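Local coordinates for ABC-type transport system, molybdenum-specific extracellular solute-binding protein (Clostridium difficile, PDB 4KD5) that probably binds molybdate or tungstate outside the cell as the substrate-binding component of an ABC transporter, at residues A[145-150]-A[154-159]; A[121-126]-A[166-171]. One frame throughout, in Å; residues are numbered along the deposited sequence.

In the fold
Both contacts belong to the lobe of this periplasmic-binding-protein fold in which strands 113-116, 144-147 and 164-168 run parallel, and their centres lie about 11 Å apart. Along the chain come helix 122-133, strand 144-147, helix 150-159 and strand 164-168, so contact 1 (145-150 with 154-159) falls wholly between the two halves of contact 2 (121-126 with 166-171). They touch where V150 CG1 packs 3.5 Å from A123 CB. Contact 1 sits toward the surface, about 18 Å from the chain centre; contact 2 is buried, at about 8 Å. Between them they hold V150, A123 and Y168, three of the residues predicted to bind molybdate.

Contact 1 (A[145-150]-A[154-159]); sequences VFAKDV and LAWVQS
W156 has its CG anti to the carbonyl carbon and beside the backbone N (chi1 -69°), and the indole is carried off helix 150-159 toward the end of strand 144-147. Its six-membered ring does the touching. A147 CB sits over one face of that ring, 3.9 Å from the centroid and 24° off the normal, a CH-pi contact displaced toward the rim, so that W156 CH2 is 3.6 Å from A147 CB. At the ring edge, close to its plane, F146 O lies 3.3 Å from W156 CH2, while V145 adds its CG2 branch at an oblique angle, 4.1 Å from W156 CZ3. One indole thus meets three successive strand residues by methyl, carbonyl and branch in turn.

At the other end the chain turns from strand into helix. D149 is the N-cap, its OD1 accepting from the backbone N of E152, and the first turn closes with L154 N donating to V150 O at 3.0 Å, nearly straight at 167°. The L154 side chain folds back beside the same oxygen, with L154 CD1 3.5 Å from V150 O.

This is the strand-to-helix step of an alpha/beta lobe, and V150, predicted to bind molybdate, opens the helix. The interface is chiefly apolar, with the one hydrogen bond across it belonging to the helix backbone; the indole therefore joins strand and helix by dispersion and CH-pi contact, while capping and the first-turn bond define the helix start next to V150.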
loop_
_atom_site.group_PDB
_atom_site.type_symbol
_atom_site.label_atom_id
_atom_site.label_comp_id
_atom_site.label_asym_id
_atom_site.label_seq_id
_atom_site.Cartn_x
_atom_site.Cartn_y
_atom_site.Cartn_z
ATOM N N VAL A 145 29.206 2.257 -42.447
ATOM C CA VAL A 145 29.095 0.796 -42.493
ATOM C C VAL A 145 28.073 0.335 -41.449
ATOM O O VAL A 145 27.960 0.934 -40.380
ATOM C CB VAL A 145 30.454 0.100 -42.281
ATOM C CG1 VAL A 145 31.282 0.160 -43.545
ATOM C CG2 VAL A 145 31.209 0.738 -41.131
ATOM N N PHE A 146 27.336 -0.727 -41.756
ATOM C CA PHE A 146 26.174 -1.089 -40.952
ATOM C C PHE A 146 26.289 -2.453 -40.259
ATOM O O PHE A 146 26.486 -3.478 -40.915
ATOM C CB PHE A 146 24.909 -1.028 -41.817
ATOM C CG PHE A 146 24.663 0.323 -42.440
ATOM C CD1 PHE A 146 23.830 1.243 -41.821
ATOM C CD2 PHE A 146 25.267 0.676 -43.642
ATOM C CE1 PHE A 146 23.599 2.488 -42.387
ATOM C CE2 PHE A 146 25.043 1.920 -44.212
ATOM C CZ PHE A 146 24.209 2.826 -43.586
ATOM N N ALA A 147 26.156 -2.450 -38.932
ATOM C CA ALA A 147 26.262 -3.672 -38.126
ATOM C C ALA A 147 24.901 -4.251 -37.734
ATOM O O ALA A 147 23.896 -3.536 -37.716
ATOM C CB ALA A 147 27.099 -3.424 -36.892
ATOM N N LYS A 148 24.887 -5.539 -37.392
ATOM C CA LYS A 148 23.658 -6.246 -37.029
ATOM C C LYS A 148 23.186 -5.884 -35.624
ATOM O O LYS A 148 22.003 -6.018 -35.309
ATOM C CB LYS A 148 23.863 -7.760 -37.123
ATOM C CG LYS A 148 24.951 -8.300 -36.199
ATOM C CD LYS A 148 25.099 -9.812 -36.334
ATOM C CE LYS A 148 26.164 -10.352 -35.378
ATOM N NZ LYS A 148 26.267 -11.843 -35.422
ATOM N N ASP A 149 24.122 -5.441 -34.785
ATOM C CA ASP A 149 23.808 -4.951 -33.443
ATOM C C ASP A 149 24.963 -4.157 -32.834
ATOM O O ASP A 149 26.059 -4.112 -33.400
ATOM C CB ASP A 149 23.375 -6.096 -32.514
ATOM C CG ASP A 149 24.304 -7.299 -32.571
ATOM O OD1 ASP A 149 25.531 -7.118 -32.689
ATOM O OD2 ASP A 149 23.794 -8.435 -32.484
ATOM N N VAL A 150 24.715 -3.536 -31.682
ATOM C CA VAL A 150 25.723 -2.693 -31.036
ATOM C C VAL A 150 26.956 -3.469 -30.598
ATOM O O VAL A 150 28.036 -2.899 -30.439
ATOM C CB VAL A 150 25.150 -1.945 -29.817
ATOM C CG1 VAL A 150 24.203 -0.861 -30.258
ATOM C CG2 VAL A 150 24.437 -2.916 -28.891
ATOM N N LEU A 154 30.754 -2.229 -31.514
ATOM C CA LEU A 154 31.855 -2.143 -30.558
ATOM C C LEU A 154 33.056 -2.983 -30.987
ATOM O O LEU A 154 34.202 -2.569 -30.826
ATOM C CB LEU A 154 31.384 -2.576 -29.165
ATOM C CG LEU A 154 30.590 -1.560 -28.344
ATOM C CD1 LEU A 154 29.626 -2.258 -27.395
ATOM C CD2 LEU A 154 31.544 -0.682 -27.556
ATOM N N ALA A 155 32.786 -4.159 -31.546
ATOM C CA ALA A 155 33.845 -5.071 -31.973
ATOM C C ALA A 155 34.664 -4.504 -33.130
ATOM O O ALA A 155 35.891 -4.638 -33.155
ATOM C CB ALA A 155 33.259 -6.415 -32.347
ATOM N N TRP A 156 33.973 -3.885 -34.087
ATOM C CA TRP A 156 34.602 -3.254 -35.246
ATOM C C TRP A 156 35.492 -2.097 -34.820
ATOM O O TRP A 156 36.599 -1.926 -35.331
ATOM C CB TRP A 156 33.532 -2.723 -36.206
ATOM C CG TRP A 156 32.746 -3.783 -36.911
ATOM C CD1 TRP A 156 32.936 -5.132 -36.838
ATOM C CD2 TRP A 156 31.639 -3.575 -37.809
ATOM N NE1 TRP A 156 32.015 -5.776 -37.633
ATOM C CE2 TRP A 156 31.217 -4.853 -38.230
ATOM C CE3 TRP A 156 30.981 -2.444 -38.284
ATOM C CZ2 TRP A 156 30.146 -5.013 -39.123
ATOM C CZ3 TRP A 156 29.923 -2.612 -39.164
ATOM C CH2 TRP A 156 29.517 -3.887 -39.574
ATOM N N VAL A 157 34.987 -1.302 -33.880
ATOM C CA VAL A 157 35.687 -0.118 -33.398
ATOM C C VAL A 157 36.905 -0.509 -32.562
ATOM O O VAL A 157 37.958 0.120 -32.651
ATOM C CB VAL A 157 34.734 0.788 -32.596
ATOM C CG1 VAL A 157 35.476 1.949 -32.014
ATOM C CG2 VAL A 157 33.607 1.292 -33.487
ATOM N N GLN A 158 36.753 -1.560 -31.763
ATOM C CA GLN A 158 37.845 -2.100 -30.953
ATOM C C GLN A 158 38.976 -2.642 -31.819
ATOM O O GLN A 158 40.148 -2.502 -31.484
ATOM C CB GLN A 158 37.326 -3.228 -30.055
ATOM C CG GLN A 158 37.171 -2.870 -28.587
ATOM C CD GLN A 158 36.503 -3.974 -27.785
ATOM O OE1 GLN A 158 35.362 -3.832 -27.343
ATOM N NE2 GLN A 158 37.214 -5.081 -27.592
ATOM N N SER A 159 38.607 -3.267 -32.933
ATOM C CA SER A 159 39.568 -3.923 -33.811
ATOM C C SER A 159 40.126 -2.968 -34.859
ATOM O O SER A 159 41.031 -3.331 -35.613
ATOM C CB SER A 159 38.930 -5.128 -34.503
ATOM O OG SER A 159 37.896 -4.723 -35.379
#

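Contact 2 (A[121-126]-A[166-171]); sequences VPAGKY and FVYFSD
The Y168 ring carries A123 CB over one face, 4.2 Å from the ring centroid and 19° off the normal, in a CH-pi contact offset toward the rim. At its edge, near the plane, comes Y126 CD2, whereas P122 approaches the phenol end obliquely. In this periplasmic-binding-protein fold the pairing sets the N-terminal turn of helix 122-133 against the end of strand 164-168, the two short axes 8.0 Å apart at their closest and inclined at 121°.

Y168 points its CB neither at the helix nor away from it; chi1 of -71° sets CG beside the backbone N, on the opposite side from the carbonyl carbon, and the ring's outer end reaches the first helical turn. A123 is the nearest helix residue to the strand, its CA 5.9 Å from that of V167, and its CB is directed toward the strand segment, where it meets the Y168 ring. No hydrogen bond crosses between the segments, so their meeting is one of packing. On the strand side, Y168 N makes only a weak bond to D171 OD2 in the 3-10 turn that follows.

A123 and Y168 are both predicted molybdate-binding residues, consistent with A123, Y168 and V150 lining one anion site. Y126 also touches a bound 2-butanol. Among the contacts of the Y168 hydroxyl, P122 CB lies 3.6 Å from Y168 OH, and Y126 CD2 comes to 3.2 Å from that same oxygen.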
loop_
_atom_site.group_PDB
_atom_site.type_symbol
_atom_site.label_atom_id
_atom_site.label_comp_id
_atom_site.label_asym_id
_atom_site.label_seq_id
_atom_site.Cartn_x
_atom_site.Cartn_y
_atom_site.Cartn_z
ATOM N N VAL A 121 18.122 -2.135 -35.879
ATOM C CA VAL A 121 18.816 -1.822 -34.632
ATOM C C VAL A 121 18.422 -0.445 -34.113
ATOM O O VAL A 121 18.640 0.555 -34.791
ATOM C CB VAL A 121 20.337 -1.846 -34.827
ATOM C CG1 VAL A 121 21.048 -1.798 -33.484
ATOM C CG2 VAL A 121 20.752 -3.078 -35.608
ATOM N N PRO A 122 17.846 -0.391 -32.899
ATOM C CA PRO A 122 17.392 0.880 -32.316
ATOM C C PRO A 122 18.498 1.930 -32.211
ATOM O O PRO A 122 18.243 3.101 -32.485
ATOM C CB PRO A 122 16.882 0.480 -30.920
ATOM C CG PRO A 122 17.368 -0.916 -30.693
ATOM C CD PRO A 122 17.508 -1.539 -32.042
ATOM N N ALA A 123 19.706 1.518 -31.840
ATOM C CA ALA A 123 20.838 2.443 -31.808
ATOM C C ALA A 123 21.171 2.972 -33.208
ATOM O O ALA A 123 21.708 4.076 -33.356
ATOM C CB ALA A 123 22.044 1.780 -31.186
ATOM N N GLY A 124 20.866 2.175 -34.230
ATOM C CA GLY A 124 21.044 2.599 -35.610
ATOM C C GLY A 124 19.954 3.567 -36.028
ATOM O O GLY A 124 20.202 4.514 -36.773
ATOM N N LYS A 125 18.743 3.325 -35.536
ATOM C CA LYS A 125 17.609 4.200 -35.810
ATOM C C LYS A 125 17.841 5.602 -35.248
ATOM O O LYS A 125 17.446 6.593 -35.857
ATOM C CB LYS A 125 16.330 3.593 -35.231
ATOM C CG LYS A 125 15.082 4.433 -35.433
ATOM C CD LYS A 125 13.847 3.742 -34.856
ATOM C CE LYS A 125 13.669 4.023 -33.366
ATOM N NZ LYS A 125 12.930 5.292 -33.093
ATOM N N TYR A 126 18.495 5.684 -34.093
ATOM C CA TYR A 126 18.764 6.977 -33.472
ATOM C C TYR A 126 20.011 7.631 -34.056
ATOM O O TYR A 126 20.119 8.854 -34.089
ATOM C CB TYR A 126 18.864 6.848 -31.943
ATOM C CG TYR A 126 17.536 6.584 -31.273
ATOM C CD1 TYR A 126 16.592 7.587 -31.147
ATOM C CD2 TYR A 126 17.233 5.333 -30.760
ATOM C CE1 TYR A 126 15.376 7.354 -30.536
ATOM C CE2 TYR A 126 16.021 5.085 -30.147
ATOM C CZ TYR A 126 15.097 6.102 -30.038
ATOM O OH TYR A 126 13.889 5.869 -29.429
ATOM N N PHE A 166 28.636 4.561 -33.429
ATOM C CA PHE A 166 27.512 5.122 -32.685
ATOM C C PHE A 166 26.850 4.037 -31.848
ATOM O O PHE A 166 26.514 2.964 -32.353
ATOM C CB PHE A 166 26.498 5.775 -33.626
ATOM C CG PHE A 166 26.878 7.163 -34.051
ATOM C CD1 PHE A 166 26.570 8.250 -33.249
ATOM C CD2 PHE A 166 27.548 7.383 -35.245
ATOM C CE1 PHE A 166 26.920 9.535 -33.631
ATOM C CE2 PHE A 166 27.901 8.666 -35.631
ATOM C CZ PHE A 166 27.586 9.742 -34.824
ATOM N N VAL A 167 26.664 4.323 -30.565
ATOM C CA VAL A 167 26.275 3.295 -29.613
ATOM C C VAL A 167 25.618 3.943 -28.389
ATOM O O VAL A 167 25.774 5.142 -28.178
ATOM C CB VAL A 167 27.518 2.455 -29.238
ATOM C CG1 VAL A 167 28.023 2.811 -27.856
ATOM C CG2 VAL A 167 27.229 0.977 -29.343
ATOM N N TYR A 168 24.858 3.176 -27.609
ATOM C CA TYR A 168 24.309 3.700 -26.355
ATOM C C TYR A 168 25.413 3.794 -25.305
ATOM O O TYR A 168 26.354 3.006 -25.329
ATOM C CB TYR A 168 23.177 2.813 -25.829
ATOM C CG TYR A 168 21.899 2.875 -26.629
ATOM C CD1 TYR A 168 21.654 3.916 -27.510
ATOM C CD2 TYR A 168 20.932 1.893 -26.493
ATOM C CE1 TYR A 168 20.482 3.972 -28.237
ATOM C CE2 TYR A 168 19.761 1.942 -27.214
ATOM C CZ TYR A 168 19.543 2.984 -28.085
ATOM O OH TYR A 168 18.379 3.039 -28.804
ATOM N N PHE A 169 25.304 4.739 -24.377
ATOM C CA PHE A 169 26.319 4.859 -23.338
ATOM C C PHE A 169 26.371 3.602 -22.476
ATOM O O PHE A 169 27.439 3.191 -22.030
ATOM C CB PHE A 169 26.068 6.083 -22.466
ATOM C CG PHE A 169 27.217 6.419 -21.565
ATOM C CD1 PHE A 169 28.453 6.758 -22.098
ATOM C CD2 PHE A 169 27.065 6.404 -20.189
ATOM C CE1 PHE A 169 29.517 7.069 -21.273
ATOM C CE2 PHE A 169 28.128 6.717 -19.356
ATOM C CZ PHE A 169 29.355 7.050 -19.900
ATOM N N SER A 170 25.211 2.991 -22.255
ATOM C CA SER A 170 25.122 1.790 -21.428
ATOM C C SER A 170 25.836 0.594 -22.053
ATOM O O SER A 170 26.172 -0.368 -21.356
ATOM C CB SER A 170 23.666 1.440 -21.124
ATOM O OG SER A 170 22.914 1.251 -22.301
ATOM N N ASP A 171 26.065 0.655 -23.363
ATOM C CA ASP A 171 26.800 -0.396 -24.060
ATOM C C ASP A 171 28.308 -0.211 -23.913
ATOM O O ASP A 171 29.087 -1.059 -24.343
ATOM C CB ASP A 171 26.432 -0.410 -25.546
ATOM C CG ASP A 171 24.969 -0.733 -25.790
ATOM O OD1 ASP A 171 24.416 -1.609 -25.092
ATOM O OD2 ASP A 171 24.377 -0.113 -26.699
#